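Side-chain contacts in aeromonas extracellular serine protease (Aeromonas sobria, PDB 3WQB), which cleaves peptide bonds after paired basic residues, one of them lysine, as a secreted calcium-binding serine protease and probable virulence factor: residues P86-N91 and V294-P299; N276-A281 and D360-L365; L486-I491 and E576-Q581. The protein carries 1 engineered substitution. All blocks are in the same frame, centred on the assembly; numbering follows the deposited sequence.

Contact 1 (P86-N91 and V294-P299); sequences PDLADN and VTTDLP. With CA (calcium ion), chain E; CA (calcium ion), chain C.
Asp87 and Thr296 lie where the loop 86-91 comes nearest the end of strand 293-296, their CA atoms 7.2 Å apart, and the two segments meet through side chains. Leu88 and Thr296 reach toward each other tip to tip. The forked end of the leucine faces both branches of the threonine: Leu88 CD1 lies 3.8 Å from Thr296 OG1, and Leu88 CG lies 4.1 Å from Thr296 CG2. The chi1 of 50° of Thr296 sets OG1 between the backbone N and the carbonyl carbon, while CG2 falls beside the N and meets Asp87 CB at 4.0 Å. The polar partner of the hydroxyl is Thr117 of helix 115-124, the helix that Leu88 also touches.

Beyond this van der Waals meeting, each segment carries a ligand of a different calcium ion. Asp87 grips one in bidentate fashion, through OD1 at 2.4 Å and OD2 at 2.5 Å from the metal, and Asn29, Val126, Asn128, Ile130 and Thr132 complete that site. The second ion takes Asp297 OD2 at 2.4 Å together with Leu298 O, joined by Gly300, Met303, Asn306 and Cys326. In this subtilisin-type domain, therefore, both carboxylate oxygens of Asp87 are turned to its metal while its CB packs on the threonine methyl. The contact joins a loop and a strand end that each carry a calcium ligand, consistent with two metal-held parts of the domain being braced against each other.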
ATOM      1  N   PRO A  86       4.293  -0.789 -28.271  1.00 12.92           N
ATOM      2  CA  PRO A  86       3.748  -1.819 -29.162  1.00 13.12           C
ATOM      3  C   PRO A  86       3.157  -3.026 -28.432  1.00 12.92           C
ATOM      4  O   PRO A  86       2.287  -3.721 -28.984  1.00 13.60           O
ATOM      5  CB  PRO A  86       4.957  -2.242 -30.016  1.00 13.65           C
ATOM      6  CG  PRO A  86       6.156  -1.751 -29.291  1.00 14.63           C
ATOM      7  CD  PRO A  86       5.721  -0.530 -28.529  1.00 12.79           C
ATOM      8  N   ASP A  87       3.586  -3.248 -27.190  1.00 12.50           N
ATOM      9  CA  ASP A  87       3.080  -4.375 -26.411  1.00 12.32           C
ATOM     10  C   ASP A  87       2.046  -3.955 -25.372  1.00 12.30           C
ATOM     11  O   ASP A  87       1.677  -4.758 -24.521  1.00 12.58           O
ATOM     12  CB  ASP A  87       4.234  -5.169 -25.772  1.00 12.34           C
ATOM     13  CG  ASP A  87       3.994  -6.677 -25.806  1.00 12.31           C
ATOM     14  OD1 ASP A  87       3.141  -7.144 -26.605  1.00 12.77           O
ATOM     15  OD2 ASP A  87       4.673  -7.410 -25.050  1.00 12.42           O
ATOM     16  N   LEU A  88       1.571  -2.707 -25.462  1.00 12.35           N
ATOM     17  CA  LEU A  88       0.494  -2.206 -24.591  1.00 12.01           C
ATOM     18  C   LEU A  88      -0.689  -1.593 -25.333  1.00 12.02           C
ATOM     19  O   LEU A  88      -1.824  -1.668 -24.860  1.00 12.13           O
ATOM     20  CB  LEU A  88       1.019  -1.175 -23.582  1.00 12.11           C
ATOM     21  CG  LEU A  88       2.064  -1.674 -22.582  1.00 11.50           C
ATOM     22  CD1 LEU A  88       2.668  -0.508 -21.817  1.00 13.27           C
ATOM     23  CD2 LEU A  88       1.465  -2.697 -21.613  1.00 13.15           C
ATOM     24  N   ALA A  89      -0.419  -0.985 -26.487  1.00 12.13           N
ATOM     25  CA  ALA A  89      -1.393  -0.142 -27.179  1.00 12.54           C
ATOM     26  C   ALA A  89      -2.735  -0.814 -27.415  1.00 12.90           C
ATOM     27  O   ALA A  89      -3.780  -0.198 -27.201  1.00 13.90           O
ATOM     28  CB  ALA A  89      -0.811   0.367 -28.499  1.00 12.59           C
ATOM     29  N   ASP A  90      -2.708  -2.079 -27.840  1.00 13.30           N
ATOM     30  CA  ASP A  90      -3.958  -2.797 -28.126  1.00 14.10           C
ATOM     31  C   ASP A  90      -4.863  -2.924 -26.904  1.00 13.72           C
ATOM     32  O   ASP A  90      -6.076  -3.121 -27.046  1.00 14.21           O
ATOM     33  CB  ASP A  90      -3.686  -4.199 -28.683  1.00 14.71           C
ATOM     34  CG  ASP A  90      -3.142  -4.190 -30.097  1.00 17.34           C
ATOM     35  OD1 ASP A  90      -3.170  -3.131 -30.760  1.00 20.28           O
ATOM     36  OD2 ASP A  90      -2.688  -5.269 -30.545  1.00 20.97           O
ATOM     37  N   ASN A  91      -4.272  -2.831 -25.715  1.00 13.42           N
ATOM     38  CA  ASN A  91      -5.027  -2.946 -24.470  1.00 13.46           C
ATOM     39  C   ASN A  91      -5.353  -1.619 -23.800  1.00 13.55           C
ATOM     40  O   ASN A  91      -5.937  -1.596 -22.723  1.00 14.68           O
ATOM     41  CB  ASN A  91      -4.306  -3.888 -23.497  1.00 13.01           C
ATOM     42  CG  ASN A  91      -4.464  -5.351 -23.889  1.00 12.67           C
ATOM     43  OD1 ASN A  91      -5.349  -5.701 -24.691  1.00 13.77           O
ATOM     44  ND2 ASN A  91      -3.617  -6.211 -23.345  1.00 12.78           N
ATOM     45  N   VAL A 294      10.476  -9.035 -15.523  1.00 10.68           N
ATOM     46  CA  VAL A 294      10.606  -8.719 -16.943  1.00 10.34           C
ATOM     47  C   VAL A 294       9.272  -8.183 -17.453  1.00 10.23           C
ATOM     48  O   VAL A 294       8.230  -8.829 -17.316  1.00 10.67           O
ATOM     49  CB  VAL A 294      11.070  -9.943 -17.759  1.00 10.17           C
ATOM     50  CG1 VAL A 294      11.013  -9.645 -19.261  1.00 11.51           C
ATOM     51  CG2 VAL A 294      12.482 -10.341 -17.320  1.00 11.37           C
ATOM     52  N   THR A 295       9.309  -6.986 -18.029  1.00  9.85           N
ATOM     53  CA  THR A 295       8.085  -6.275 -18.365  1.00 10.35           C
ATOM     54  C   THR A 295       8.324  -5.226 -19.456  1.00 10.43           C
ATOM     55  O   THR A 295       9.435  -5.102 -19.980  1.00 11.27           O
ATOM     56  CB  THR A 295       7.487  -5.610 -17.093  1.00 10.23           C
ATOM     57  OG1 THR A 295       6.187  -5.084 -17.382  1.00 10.45           O
ATOM     58  CG2 THR A 295       8.395  -4.507 -16.554  1.00 11.69           C
ATOM     59  N   THR A 296       7.280  -4.481 -19.786  1.00  9.97           N
ATOM     60  CA  THR A 296       7.356  -3.406 -20.750  1.00 10.61           C
ATOM     61  C   THR A 296       8.054  -2.177 -20.172  1.00 11.01           C
ATOM     62  O   THR A 296       7.714  -1.698 -19.087  1.00 12.32           O
ATOM     63  CB  THR A 296       5.948  -3.013 -21.219  1.00  9.90           C
ATOM     64  OG1 THR A 296       5.107  -2.807 -20.076  1.00 11.08           O
ATOM     65  CG2 THR A 296       5.329  -4.117 -22.067  1.00 11.58           C
ATOM     66  N   ASP A 297       9.018  -1.660 -20.925  1.00 11.21           N
ATOM     67  CA  ASP A 297       9.749  -0.452 -20.578  1.00 11.32           C
ATOM     68  C   ASP A 297       9.216   0.716 -21.391  1.00 11.57           C
ATOM     69  O   ASP A 297       8.442   0.519 -22.328  1.00 12.45           O
ATOM     70  CB  ASP A 297      11.226  -0.666 -20.920  1.00 11.31           C
ATOM     71  CG  ASP A 297      12.131   0.350 -20.263  1.00 11.06           C
ATOM     72  OD1 ASP A 297      11.880   0.685 -19.084  1.00 12.05           O
ATOM     73  OD2 ASP A 297      13.084   0.818 -20.926  1.00 10.71           O
ATOM     74  N   LEU A 298       9.621   1.937 -21.041  1.00 11.41           N
ATOM     75  CA  LEU A 298       9.423   3.040 -21.976  1.00 11.70           C
ATOM     76  C   LEU A 298      10.098   2.682 -23.303  1.00 12.32           C
ATOM     77  O   LEU A 298      11.222   2.175 -23.303  1.00 12.83           O
ATOM     78  CB  LEU A 298       9.992   4.346 -21.437  1.00 12.13           C
ATOM     79  CG  LEU A 298       9.409   4.868 -20.125  1.00 11.13           C
ATOM     80  CD1 LEU A 298      10.013   6.218 -19.774  1.00 12.32           C
ATOM     81  CD2 LEU A 298       7.901   4.971 -20.206  1.00 12.09           C
ATOM     82  N   PRO A 299       9.404   2.909 -24.435  1.00 13.38           N
ATOM     83  CA  PRO A 299       9.975   2.446 -25.708  1.00 13.85           C
ATOM     84  C   PRO A 299      11.253   3.186 -26.115  1.00 14.24           C
ATOM     85  O   PRO A 299      11.408   4.374 -25.823  1.00 14.81           O
ATOM     86  CB  PRO A 299       8.854   2.701 -26.721  1.00 14.61           C
ATOM     87  CG  PRO A 299       7.911   3.654 -26.067  1.00 15.46           C
ATOM     88  CD  PRO A 299       8.057   3.488 -24.596  1.00 13.47           C
TER
HETATM   89 CA    CA E 903      13.585   1.708 -23.126  1.00 15.66          CA
HETATM   90 CA    CA C 901       3.549  -9.452 -26.002  1.00 12.10          CA

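Contact 2 (N276-A281 and D360-L365); sequences NIFLSA and DLRDLL
Strand 277-282, an edge strand, within this chain, of the parallel sheet of the subtilisin-like domain, lies against helix 358-368, with CA atoms 8.6 Å apart at Phe278 and Arg362 and 8.1 Å at Leu279 and Leu365. This buried alpha/beta packing rests on two consecutive strand residues, both directed at the helix. With CG anti to the backbone N (chi1 -165°), the Phe278 ring extends to the helix and its far end meets the base of the arginine side chain, Phe278 CZ lying 3.6 Å from Arg362 CB. At the ring edge, Phe278 CZ comes within 3.5 Å of Arg362 O. Arg362 CD sits over one ring face, displaced toward the rim, and the chain runs on extended to NE. Ring and guanidinium planes are 45° apart, and at 5.6 Å from Arg362 CZ to the ring centroid any cation-pi attraction is weak. The guanidinium finds its stronger partner in Phe253, whose carbonyl oxygen accepts a hydrogen bond from NH2.

Leu279 and Leu365 cross at about a right angle, with Leu279 CD1 3.8 Å from Leu365 CB; Leu365 also touches Leu349 of helix 335-352. The second methyl, Leu279 CD2, instead approaches the helix backbone, 3.8 Å from Leu365 O.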
ATOM      1  N   ASN A 276      -1.810  -5.634   8.407  1.00  8.75           N
ATOM      2  CA  ASN A 276      -2.711  -5.212   7.332  1.00  9.10           C
ATOM      3  C   ASN A 276      -2.360  -5.730   5.949  1.00  9.30           C
ATOM      4  O   ASN A 276      -3.067  -5.430   5.002  1.00  9.55           O
ATOM      5  CB  ASN A 276      -2.844  -3.692   7.294  1.00  9.49           C
ATOM      6  CG  ASN A 276      -1.533  -2.990   7.057  1.00  9.54           C
ATOM      7  OD1 ASN A 276      -0.485  -3.416   7.547  1.00  9.76           O
ATOM      8  ND2 ASN A 276      -1.589  -1.874   6.343  1.00  9.55           N
ATOM      9  N   ILE A 277      -1.309  -6.534   5.833  1.00  8.85           N
ATOM     10  CA  ILE A 277      -1.029  -7.246   4.576  1.00  8.62           C
ATOM     11  C   ILE A 277      -2.156  -8.248   4.348  1.00  8.55           C
ATOM     12  O   ILE A 277      -2.550  -8.966   5.270  1.00  9.28           O
ATOM     13  CB  ILE A 277       0.337  -7.971   4.623  1.00  8.50           C
ATOM     14  CG1 ILE A 277       1.480  -6.975   4.867  1.00  8.77           C
ATOM     15  CG2 ILE A 277       0.585  -8.782   3.344  1.00  9.49           C
ATOM     16  CD1 ILE A 277       1.602  -5.843   3.831  1.00  9.16           C
ATOM     17  N   PHE A 278      -2.687  -8.285   3.129  1.00  8.55           N
ATOM     18  CA  PHE A 278      -3.716  -9.256   2.781  1.00  8.67           C
ATOM     19  C   PHE A 278      -3.125 -10.462   2.055  1.00  8.09           C
ATOM     20  O   PHE A 278      -3.477 -11.610   2.357  1.00  8.89           O
ATOM     21  CB  PHE A 278      -4.824  -8.601   1.945  1.00  8.69           C
ATOM     22  CG  PHE A 278      -6.076  -9.430   1.849  1.00  8.98           C
ATOM     23  CD1 PHE A 278      -7.003  -9.402   2.878  1.00 10.63           C
ATOM     24  CD2 PHE A 278      -6.312 -10.258   0.752  1.00 10.40           C
ATOM     25  CE1 PHE A 278      -8.158 -10.178   2.816  1.00 11.52           C
ATOM     26  CE2 PHE A 278      -7.475 -11.037   0.680  1.00 11.06           C
ATOM     27  CZ  PHE A 278      -8.383 -11.000   1.724  1.00 12.42           C
ATOM     28  N   LEU A 279      -2.216 -10.205   1.114  1.00  9.13           N
ATOM     29  CA  LEU A 279      -1.592 -11.247   0.304  1.00  9.93           C
ATOM     30  C   LEU A 279      -0.146 -10.879  -0.004  1.00  9.52           C
ATOM     31  O   LEU A 279       0.236  -9.692   0.007  1.00  9.54           O
ATOM     32  CB  LEU A 279      -2.345 -11.428  -1.025  1.00 11.23           C
ATOM     33  CG  LEU A 279      -3.757 -11.992  -1.001  1.00 12.45           C
ATOM     34  CD1 LEU A 279      -4.451 -11.648  -2.288  1.00 12.65           C
ATOM     35  CD2 LEU A 279      -3.728 -13.499  -0.759  1.00 14.35           C
ATOM     36  N   SER A 280       0.633 -11.912  -0.311  1.00  9.78           N
ATOM     37  CA  SER A 280       1.946 -11.785  -0.924  1.00  9.91           C
ATOM     38  C   SER A 280       1.816 -12.006  -2.429  1.00  9.28           C
ATOM     39  O   SER A 280       1.087 -12.898  -2.881  1.00  9.55           O
ATOM     40  CB  SER A 280       2.872 -12.850  -0.336  1.00 10.46           C
ATOM     41  OG  SER A 280       4.167 -12.842  -0.929  1.00 13.40           O
ATOM     42  N   ALA A 281       2.517 -11.197  -3.214  1.00  9.23           N
ATOM     43  CA  ALA A 281       2.591 -11.430  -4.643  1.00  9.03           C
ATOM     44  C   ALA A 281       3.993 -11.147  -5.139  1.00  9.61           C
ATOM     45  O   ALA A 281       4.818 -10.606  -4.413  1.00  9.69           O
ATOM     46  CB  ALA A 281       1.518 -10.604  -5.383  1.00  9.09           C
ATOM     47  N   ASP A 360     -16.093 -11.182  -2.220  1.00 10.98           N
ATOM     48  CA  ASP A 360     -16.051 -12.581  -2.640  1.00 11.24           C
ATOM     49  C   ASP A 360     -14.681 -12.946  -3.193  1.00 11.13           C
ATOM     50  O   ASP A 360     -14.146 -14.007  -2.873  1.00 11.20           O
ATOM     51  CB  ASP A 360     -17.116 -12.874  -3.705  1.00 11.40           C
ATOM     52  CG  ASP A 360     -18.511 -12.885  -3.150  1.00 14.27           C
ATOM     53  OD1 ASP A 360     -18.718 -13.463  -2.071  1.00 15.87           O
ATOM     54  OD2 ASP A 360     -19.398 -12.332  -3.834  1.00 18.86           O
ATOM     55  N   LEU A 361     -14.130 -12.072  -4.035  1.00 10.73           N
ATOM     56  CA  LEU A 361     -12.825 -12.330  -4.632  1.00 11.05           C
ATOM     57  C   LEU A 361     -11.711 -12.347  -3.586  1.00 10.98           C
ATOM     58  O   LEU A 361     -10.816 -13.193  -3.637  1.00 11.59           O
ATOM     59  CB  LEU A 361     -12.545 -11.319  -5.742  1.00 11.76           C
ATOM     60  CG  LEU A 361     -13.571 -11.362  -6.876  1.00 13.54           C
ATOM     61  CD1 LEU A 361     -13.518 -10.073  -7.668  1.00 16.60           C
ATOM     62  CD2 LEU A 361     -13.378 -12.565  -7.765  1.00 18.40           C
ATOM     63  N   ARG A 362     -11.786 -11.424  -2.627  1.00 10.81           N
ATOM     64  CA  ARG A 362     -10.869 -11.447  -1.485  1.00 11.37           C
ATOM     65  C   ARG A 362     -10.946 -12.765  -0.717  1.00 11.33           C
ATOM     66  O   ARG A 362      -9.910 -13.321  -0.333  1.00 12.42           O
ATOM     67  CB  ARG A 362     -11.152 -10.302  -0.523  1.00 11.33           C
ATOM     68  CG  ARG A 362     -10.709  -8.939  -0.994  1.00 11.93           C
ATOM     69  CD  ARG A 362     -10.713  -7.999   0.190  1.00 12.69           C
ATOM     70  NE  ARG A 362     -10.319  -6.658  -0.215  1.00 11.99           N
ATOM     71  CZ  ARG A 362     -10.258  -5.604   0.593  1.00 11.48           C
ATOM     72  NH1 ARG A 362     -10.558  -5.715   1.886  1.00 13.23           N
ATOM     73  NH2 ARG A 362      -9.907  -4.428   0.091  1.00 11.53           N
ATOM     74  N   ASP A 363     -12.168 -13.250  -0.490  1.00 11.21           N
ATOM     75  CA  ASP A 363     -12.377 -14.497   0.235  1.00 10.97           C
ATOM     76  C   ASP A 363     -11.716 -15.660  -0.503  1.00 11.35           C
ATOM     77  O   ASP A 363     -11.035 -16.496   0.099  1.00 11.90           O
ATOM     78  CB  ASP A 363     -13.877 -14.760   0.400  1.00 11.44           C
ATOM     79  CG  ASP A 363     -14.169 -15.934   1.312  1.00 12.98           C
ATOM     80  OD1 ASP A 363     -13.852 -15.849   2.521  1.00 13.93           O
ATOM     81  OD2 ASP A 363     -14.732 -16.935   0.818  1.00 15.32           O
ATOM     82  N   LEU A 364     -11.903 -15.691  -1.819  1.00 10.75           N
ATOM     83  CA  LEU A 364     -11.338 -16.756  -2.638  1.00 11.22           C
ATOM     84  C   LEU A 364      -9.814 -16.696  -2.683  1.00 11.17           C
ATOM     85  O   LEU A 364      -9.168 -17.725  -2.564  1.00 11.37           O
ATOM     86  CB  LEU A 364     -11.928 -16.705  -4.050  1.00 11.70           C
ATOM     87  CG  LEU A 364     -13.405 -17.093  -4.068  1.00 13.17           C
ATOM     88  CD1 LEU A 364     -14.081 -16.570  -5.313  1.00 15.08           C
ATOM     89  CD2 LEU A 364     -13.565 -18.596  -3.952  1.00 13.86           C
ATOM     90  N   LEU A 365      -9.253 -15.501  -2.861  1.00 11.06           N
ATOM     91  CA  LEU A 365      -7.806 -15.327  -2.834  1.00 11.40           C
ATOM     92  C   LEU A 365      -7.205 -15.721  -1.491  1.00 11.53           C
ATOM     93  O   LEU A 365      -6.166 -16.387  -1.438  1.00 11.71           O
ATOM     94  CB  LEU A 365      -7.447 -13.882  -3.191  1.00 11.09           C
ATOM     95  CG  LEU A 365      -7.594 -13.524  -4.673  1.00 11.70           C
ATOM     96  CD1 LEU A 365      -7.656 -12.022  -4.878  1.00 12.35           C
ATOM     97  CD2 LEU A 365      -6.472 -14.142  -5.497  1.00 12.78           C
TER

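Contact 3 (L486-I491 and E576-Q581); sequences LPDLLI and ERNNRQ. With CA (calcium ion), chain D.
Asp488 and the pair Asn578 and Asn579 converge on one calcium ion from the two segments. The Asp488 and Asn578 side chains cross at about a right angle, their carboxylate and amide planes turned 42° apart. Asp488 uses a single oxygen, OD2, 2.3 Å from the metal, and Asn579 binds through OD1 at 2.4 Å. These two oxygens stand 3.2 Å apart, brought together as common ligands of the ion. Asn578 supplies a further ligand through its side chain.

The site belongs to the P-domain, whose beta strands frame it: Asp488 lies just ahead of strand 489-494, and the asparagines occupy the loop between strands 571-576 and 583-595. Asp454, Asp553 and Ala555 complete the shell. The other oxygen of Asp488, OD1, forms a salt bridge with Arg559, which probably steadies the carboxylate and offsets some of the negative charge gathered here.

The amide of Asn579 is held at both ends. With chi1 at 53° its OD1 is presented to the calcium, while ND2 donates a nearly straight hydrogen bond of 2.8 Å to Gln581 O, the acceptor lying in the amide plane and the donor standing above the carbonyl plane.

At the start of 576-581, Glu576 crosses the Pro487 ring at a slant, placing OE1 3.4 Å from Pro487 CG; its OE2 is bound in a salt bridge by Arg232.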
ATOM      1  N   LEU A 486       8.424   6.997  20.383  1.00 13.11           N
ATOM      2  CA  LEU A 486       7.387   6.139  19.807  1.00 12.70           C
ATOM      3  C   LEU A 486       7.812   4.744  19.351  1.00 12.02           C
ATOM      4  O   LEU A 486       7.068   3.795  19.570  1.00 11.95           O
ATOM      5  CB  LEU A 486       6.626   6.853  18.678  1.00 12.51           C
ATOM      6  CG  LEU A 486       5.668   7.960  19.129  1.00 13.26           C
ATOM      7  CD1 LEU A 486       5.249   8.802  17.941  1.00 14.69           C
ATOM      8  CD2 LEU A 486       4.452   7.393  19.858  1.00 14.59           C
ATOM      9  N   PRO A 487       9.007   4.604  18.729  1.00 11.55           N
ATOM     10  CA  PRO A 487       9.371   3.259  18.267  1.00 11.37           C
ATOM     11  C   PRO A 487       9.638   2.248  19.387  1.00 11.27           C
ATOM     12  O   PRO A 487       9.798   1.078  19.097  1.00 11.19           O
ATOM     13  CB  PRO A 487      10.624   3.501  17.408  1.00 11.39           C
ATOM     14  CG  PRO A 487      10.476   4.922  16.967  1.00 11.21           C
ATOM     15  CD  PRO A 487       9.915   5.619  18.168  1.00 11.84           C
ATOM     16  N   ASP A 488       9.634   2.683  20.648  1.00 11.30           N
ATOM     17  CA  ASP A 488       9.693   1.738  21.763  1.00 11.71           C
ATOM     18  C   ASP A 488       8.424   0.908  21.904  1.00 11.44           C
ATOM     19  O   ASP A 488       8.422  -0.093  22.611  1.00 11.27           O
ATOM     20  CB  ASP A 488       9.950   2.469  23.085  1.00 11.72           C
ATOM     21  CG  ASP A 488      11.382   2.952  23.227  1.00 12.96           C
ATOM     22  OD1 ASP A 488      12.203   2.674  22.328  1.00 13.89           O
ATOM     23  OD2 ASP A 488      11.674   3.614  24.249  1.00 13.40           O
ATOM     24  N   LEU A 489       7.345   1.328  21.249  1.00 11.48           N
ATOM     25  CA  LEU A 489       6.035   0.742  21.512  1.00 11.77           C
ATOM     26  C   LEU A 489       5.671  -0.442  20.630  1.00 11.45           C
ATOM     27  O   LEU A 489       5.799  -0.403  19.396  1.00 12.40           O
ATOM     28  CB  LEU A 489       4.940   1.813  21.462  1.00 11.92           C
ATOM     29  CG  LEU A 489       5.110   2.986  22.431  1.00 12.20           C
ATOM     30  CD1 LEU A 489       3.989   3.958  22.208  1.00 13.77           C
ATOM     31  CD2 LEU A 489       5.161   2.537  23.893  1.00 13.11           C
ATOM     32  N   LEU A 490       5.243  -1.503  21.305  1.00 11.27           N
ATOM     33  CA  LEU A 490       4.641  -2.678  20.701  1.00 11.25           C
ATOM     34  C   LEU A 490       3.138  -2.592  20.955  1.00 10.84           C
ATOM     35  O   LEU A 490       2.699  -2.523  22.113  1.00 11.13           O
ATOM     36  CB  LEU A 490       5.229  -3.940  21.351  1.00 11.45           C
ATOM     37  CG  LEU A 490       4.515  -5.271  21.117  1.00 12.51           C
ATOM     38  CD1 LEU A 490       4.717  -5.726  19.691  1.00 14.16           C
ATOM     39  CD2 LEU A 490       5.029  -6.325  22.078  1.00 14.60           C
ATOM     40  N   ILE A 491       2.350  -2.578  19.881  1.00 10.66           N
ATOM     41  CA  ILE A 491       0.890  -2.482  19.986  1.00 11.21           C
ATOM     42  C   ILE A 491       0.263  -3.748  19.418  1.00 10.97           C
ATOM     43  O   ILE A 491       0.505  -4.109  18.262  1.00 10.83           O
ATOM     44  CB  ILE A 491       0.366  -1.221  19.259  1.00 11.11           C
ATOM     45  CG1 ILE A 491       1.068   0.033  19.794  1.00 13.05           C
ATOM     46  CG2 ILE A 491      -1.166  -1.114  19.355  1.00 12.27           C
ATOM     47  CD1 ILE A 491       0.621   1.344  19.129  1.00 14.05           C
ATOM     48  N   GLU A 576      18.293   8.131  19.005  1.00 18.83           N
ATOM     49  CA  GLU A 576      17.016   8.069  19.693  1.00 18.46           C
ATOM     50  C   GLU A 576      17.294   7.904  21.174  1.00 18.63           C
ATOM     51  O   GLU A 576      17.763   6.848  21.611  1.00 19.10           O
ATOM     52  CB  GLU A 576      16.192   6.872  19.237  1.00 18.07           C
ATOM     53  CG  GLU A 576      15.671   6.897  17.828  1.00 17.35           C
ATOM     54  CD  GLU A 576      14.632   5.816  17.652  1.00 15.58           C
ATOM     55  OE1 GLU A 576      13.497   6.009  18.133  1.00 15.30           O
ATOM     56  OE2 GLU A 576      14.959   4.764  17.063  1.00 15.30           O
ATOM     57  N   ARG A 577      16.995   8.945  21.936  1.00 19.34           N
ATOM     58  CA  ARG A 577      17.195   8.913  23.384  1.00 19.77           C
ATOM     59  C   ARG A 577      15.964   8.308  24.053  1.00 19.05           C
ATOM     60  O   ARG A 577      14.826   8.629  23.699  1.00 18.95           O
ATOM     61  CB  ARG A 577      17.453  10.322  23.912  1.00 20.82           C
ATOM     62  CG  ARG A 577      18.499  11.098  23.121  1.00 23.78           C
ATOM     63  CD  ARG A 577      19.891  10.947  23.714  1.00 28.02           C
ATOM     64  NE  ARG A 577      20.944  11.276  22.751  1.00 31.22           N
ATOM     65  CZ  ARG A 577      21.324  12.509  22.422  1.00 32.97           C
ATOM     66  NH1 ARG A 577      20.744  13.569  22.975  1.00 34.26           N
ATOM     67  NH2 ARG A 577      22.294  12.685  21.534  1.00 34.17           N
ATOM     68  N   ASN A 578      16.192   7.413  25.004  1.00 18.46           N
ATOM     69  CA  ASN A 578      15.087   6.797  25.735  1.00 18.13           C
ATOM     70  C   ASN A 578      14.151   7.820  26.383  1.00 18.30           C
ATOM     71  O   ASN A 578      14.589   8.880  26.828  1.00 18.84           O
ATOM     72  CB  ASN A 578      15.616   5.816  26.779  1.00 17.87           C
ATOM     73  CG  ASN A 578      14.526   4.944  27.366  1.00 17.13           C
ATOM     74  OD1 ASN A 578      13.627   4.485  26.660  1.00 15.72           O
ATOM     75  ND2 ASN A 578      14.592   4.720  28.667  1.00 17.36           N
ATOM     76  N   ASN A 579      12.855   7.517  26.413  1.00 18.17           N
ATOM     77  CA  ASN A 579      11.903   8.367  27.127  1.00 18.66           C
ATOM     78  C   ASN A 579      12.294   8.502  28.595  1.00 19.63           C
ATOM     79  O   ASN A 579      12.567   7.509  29.266  1.00 19.59           O
ATOM     80  CB  ASN A 579      10.467   7.842  27.003  1.00 18.23           C
ATOM     81  CG  ASN A 579      10.336   6.386  27.403  1.00 17.65           C
ATOM     82  OD1 ASN A 579      10.933   5.509  26.783  1.00 17.40           O
ATOM     83  ND2 ASN A 579       9.544   6.122  28.435  1.00 17.62           N
ATOM     84  N   ARG A 580      12.321   9.743  29.068  1.00 20.96           N
ATOM     85  CA  ARG A 580      12.654  10.051  30.452  1.00 22.45           C
ATOM     86  C   ARG A 580      11.474   9.790  31.401  1.00 22.52           C
ATOM     87  O   ARG A 580      11.668   9.504  32.587  1.00 23.09           O
ATOM     88  CB  ARG A 580      13.097  11.516  30.547  1.00 22.99           C
ATOM     89  CG  ARG A 580      13.539  11.959  31.927  1.00 26.08           C
ATOM     90  CD  ARG A 580      15.020  12.315  31.993  1.00 30.62           C
ATOM     91  NE  ARG A 580      15.384  12.811  33.323  1.00 33.76           N
ATOM     92  CZ  ARG A 580      15.094  14.027  33.791  1.00 35.08           C
ATOM     93  NH1 ARG A 580      14.432  14.905  33.046  1.00 36.66           N
ATOM     94  NH2 ARG A 580      15.470  14.369  35.017  1.00 36.24           N
ATOM     95  N   GLN A 581      10.258   9.904  30.873  1.00 22.46           N
ATOM     96  CA  GLN A 581       9.033   9.742  31.644  1.00 22.25           C
ATOM     97  C   GLN A 581       8.217   8.569  31.090  1.00 21.16           C
ATOM     98  O   GLN A 581       8.377   8.198  29.918  1.00 20.96           O
ATOM     99  CB  GLN A 581       8.188  11.022  31.570  1.00 22.97           C
ATOM    100  CG  GLN A 581       8.554  12.128  32.568  1.00 25.55           C
ATOM    101  CD  GLN A 581       9.816  12.902  32.208  1.00 27.76           C
ATOM    102  OE1 GLN A 581       9.967  13.398  31.086  1.00 29.09           O
ATOM    103  NE2 GLN A 581      10.721  13.029  33.172  1.00 29.12           N
TER
HETATM  104 CA    CA D 902      11.578   3.237  26.555  1.00 13.46          CA

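How the contacts relate
Contacts 1 and 2 both belong to the subtilisin domain and interlock along the chain: 86-91 is followed by 276-281, then 294-299, then 360-365. Strand 277-282 of contact 2 is succeeded directly by strand 293-296 of contact 1, yet their centres lie about 27 Å apart. Contact 3 comes later, within the P-domain, its centre about 48 Å from that of contact 1, on the opposite side of the chain's centre. Nearest atoms of contacts 2 and 3 are about 10 Å apart, which puts metal-free contact 2 near the side of the subtilisin domain that faces the P-domain. Each domain carries its own calcium, two ions at contact 1 and one at contact 3.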